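Erythropoietin (Homo sapiens, PDB 1EER) acts as a cytokine hormone that binds and dimerises its receptor, activating JAK2 and so controlling the proliferation and differentiation of red blood cells. Local coordinates at residues Thr107-Leu112 with Lys154-Glu159. The protein carries 5 engineered substitutions. Numbering follows the deposited sequence.
Sequences TLLRAL and KLYTGE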
loop_
_atom_site.group_PDB
_atom_site.type_symbol
_atom_site.label_atom_id
_atom_site.label_comp_id
_atom_site.label_asym_id
_atom_site.label_seq_id
_atom_site.Cartn_x
_atom_site.Cartn_y
_atom_site.Cartn_z
ATOM N N THR A 107 14.974 0.133 -9.617
ATOM C CA THR A 107 14.855 -0.101 -11.045
ATOM C C THR A 107 13.674 0.711 -11.555
ATOM O O THR A 107 13.754 1.356 -12.597
ATOM C CB THR A 107 14.618 -1.605 -11.350
ATOM O OG1 THR A 107 15.763 -2.368 -10.941
ATOM C CG2 THR A 107 14.391 -1.818 -12.840
ATOM N N LEU A 108 12.586 0.687 -10.793
ATOM C CA LEU A 108 11.365 1.414 -11.136
ATOM C C LEU A 108 11.583 2.931 -11.260
ATOM O O LEU A 108 11.081 3.566 -12.198
ATOM C CB LEU A 108 10.290 1.122 -10.083
ATOM C CG LEU A 108 9.041 0.328 -10.499
ATOM C CD1 LEU A 108 9.343 -0.599 -11.673
ATOM C CD2 LEU A 108 8.537 -0.457 -9.300
ATOM N N LEU A 109 12.336 3.501 -10.320
ATOM C CA LEU A 109 12.621 4.937 -10.306
ATOM C C LEU A 109 13.444 5.399 -11.495
ATOM O O LEU A 109 13.170 6.442 -12.093
ATOM C CB LEU A 109 13.374 5.309 -9.033
ATOM C CG LEU A 109 12.722 6.342 -8.133
ATOM C CD1 LEU A 109 11.211 6.165 -8.157
ATOM C CD2 LEU A 109 13.265 6.173 -6.731
ATOM N N ARG A 110 14.474 4.625 -11.815
ATOM C CA ARG A 110 15.358 4.950 -12.920
ATOM C C ARG A 110 14.566 5.078 -14.202
ATOM O O ARG A 110 14.755 6.012 -14.964
ATOM C CB ARG A 110 16.419 3.860 -13.075
ATOM C CG ARG A 110 17.181 3.922 -14.380
ATOM C CD ARG A 110 18.245 2.847 -14.423
ATOM N NE ARG A 110 18.941 2.743 -13.148
ATOM C CZ ARG A 110 19.318 1.596 -12.600
ATOM N NH1 ARG A 110 19.062 0.455 -13.224
ATOM N NH2 ARG A 110 19.944 1.590 -11.433
ATOM N N ALA A 111 13.681 4.124 -14.440
ATOM C CA ALA A 111 12.862 4.137 -15.643
ATOM C C ALA A 111 12.058 5.418 -15.654
ATOM O O ALA A 111 11.713 5.929 -16.713
ATOM C CB ALA A 111 11.939 2.936 -15.660
ATOM N N LEU A 112 11.770 5.930 -14.463
ATOM C CA LEU A 112 11.017 7.166 -14.310
ATOM C C LEU A 112 11.894 8.375 -14.646
ATOM O O LEU A 112 11.400 9.493 -14.800
ATOM C CB LEU A 112 10.499 7.280 -12.871
ATOM C CG LEU A 112 9.087 7.807 -12.573
ATOM C CD1 LEU A 112 9.148 8.603 -11.295
ATOM C CD2 LEU A 112 8.549 8.665 -13.713
ATOM N N LYS A 154 6.950 8.789 -2.644
ATOM C CA LYS A 154 5.594 8.846 -3.170
ATOM C C LYS A 154 5.343 10.213 -3.784
ATOM O O LYS A 154 4.811 10.308 -4.892
ATOM C CB LYS A 154 4.567 8.568 -2.062
ATOM C CG LYS A 154 3.120 8.605 -2.529
ATOM C CD LYS A 154 2.900 7.807 -3.822
ATOM C CE LYS A 154 1.499 7.185 -3.878
ATOM N NZ LYS A 154 0.989 6.992 -5.266
ATOM N N LEU A 155 5.738 11.268 -3.070
ATOM C CA LEU A 155 5.548 12.634 -3.553
ATOM C C LEU A 155 6.231 12.864 -4.894
ATOM O O LEU A 155 5.625 13.399 -5.826
ATOM C CB LEU A 155 6.076 13.647 -2.532
ATOM C CG LEU A 155 5.205 13.874 -1.287
ATOM C CD1 LEU A 155 5.884 14.892 -0.378
ATOM C CD2 LEU A 155 3.809 14.346 -1.684
ATOM N N TYR A 156 7.495 12.470 -4.990
ATOM C CA TYR A 156 8.228 12.635 -6.232
ATOM C C TYR A 156 7.536 11.844 -7.359
ATOM O O TYR A 156 7.271 12.379 -8.442
ATOM C CB TYR A 156 9.669 12.148 -6.061
ATOM C CG TYR A 156 10.358 11.937 -7.384
ATOM C CD1 TYR A 156 10.647 13.022 -8.209
ATOM C CD2 TYR A 156 10.646 10.657 -7.852
ATOM C CE1 TYR A 156 11.196 12.844 -9.468
ATOM C CE2 TYR A 156 11.197 10.471 -9.115
ATOM C CZ TYR A 156 11.465 11.573 -9.916
ATOM O OH TYR A 156 11.986 11.422 -11.177
ATOM N N THR A 157 7.240 10.573 -7.095
ATOM C CA THR A 157 6.595 9.715 -8.086
ATOM C C THR A 157 5.252 10.266 -8.575
ATOM O O THR A 157 4.932 10.168 -9.755
ATOM C CB THR A 157 6.364 8.304 -7.526
ATOM O OG1 THR A 157 7.623 7.637 -7.357
ATOM C CG2 THR A 157 5.509 7.504 -8.476
ATOM N N GLY A 158 4.472 10.843 -7.665
ATOM C CA GLY A 158 3.185 11.399 -8.037
ATOM C C GLY A 158 3.301 12.513 -9.059
ATOM O O GLY A 158 2.582 12.529 -10.057
ATOM N N GLU A 159 4.211 13.448 -8.822
ATOM C CA GLU A 159 4.386 14.562 -9.740
ATOM C C GLU A 159 5.012 14.160 -11.069
ATOM O O GLU A 159 4.572 14.605 -12.130
ATOM C CB GLU A 159 5.245 15.645 -9.095
ATOM C CG GLU A 159 5.648 16.760 -10.048
ATOM C CD GLU A 159 5.274 18.142 -9.533
ATOM O OE1 GLU A 159 5.412 18.388 -8.313
ATOM O OE2 GLU A 159 4.845 18.982 -10.353
#
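Leu109 and Thr157 bring the backbones of helices 91-111 and 138-161 nearest to each other, their CA atoms 8.0 Å apart, where the two helices pack within the four-helix bundle of this cytokine. Leucine, tyrosine and threonine side chains make the contact, and the area buried between the two segments is modest, 174 Å². Leu112, the last residue of its segment, and Tyr156 both set out toward the other segment and meet tip to tip. CD1 of Leu112 lies 3.5 Å from Tyr156 CE2, approaching the ring obliquely and also nearing the phenol oxygen. CG of Tyr156 stands anti to the backbone N (chi1 164°), and the length of the tyrosine side chain carries the ring and its hydroxyl across to Leu112. Leu109 CD1 comes instead to the ring edge, near its plane, 4.4 Å from Tyr156 CE2, so that two leucine methyls converge on the same ring carbon from directions about 67° apart. Leucine suits both places, its branched apolar end packing a methyl there with no polar group to satisfy. Leu109 also packs on Val63 and Leu67, and Tyr156 on Val63, which ties the pair to helix 56-82; Ala114 of helix 114-120 touches both. Thr157 suits a buried helical site because its hydroxyl can be satisfied by its own helix: OG1 sits beside the backbone N (chi1 -69°) and hydrogen-bonds to Leu153 O, one turn back. With its polarity met in this way, the same oxygen can face an apolar neighbour, and Leu109 CD1 rests 4.0 Å from Thr157 OG1.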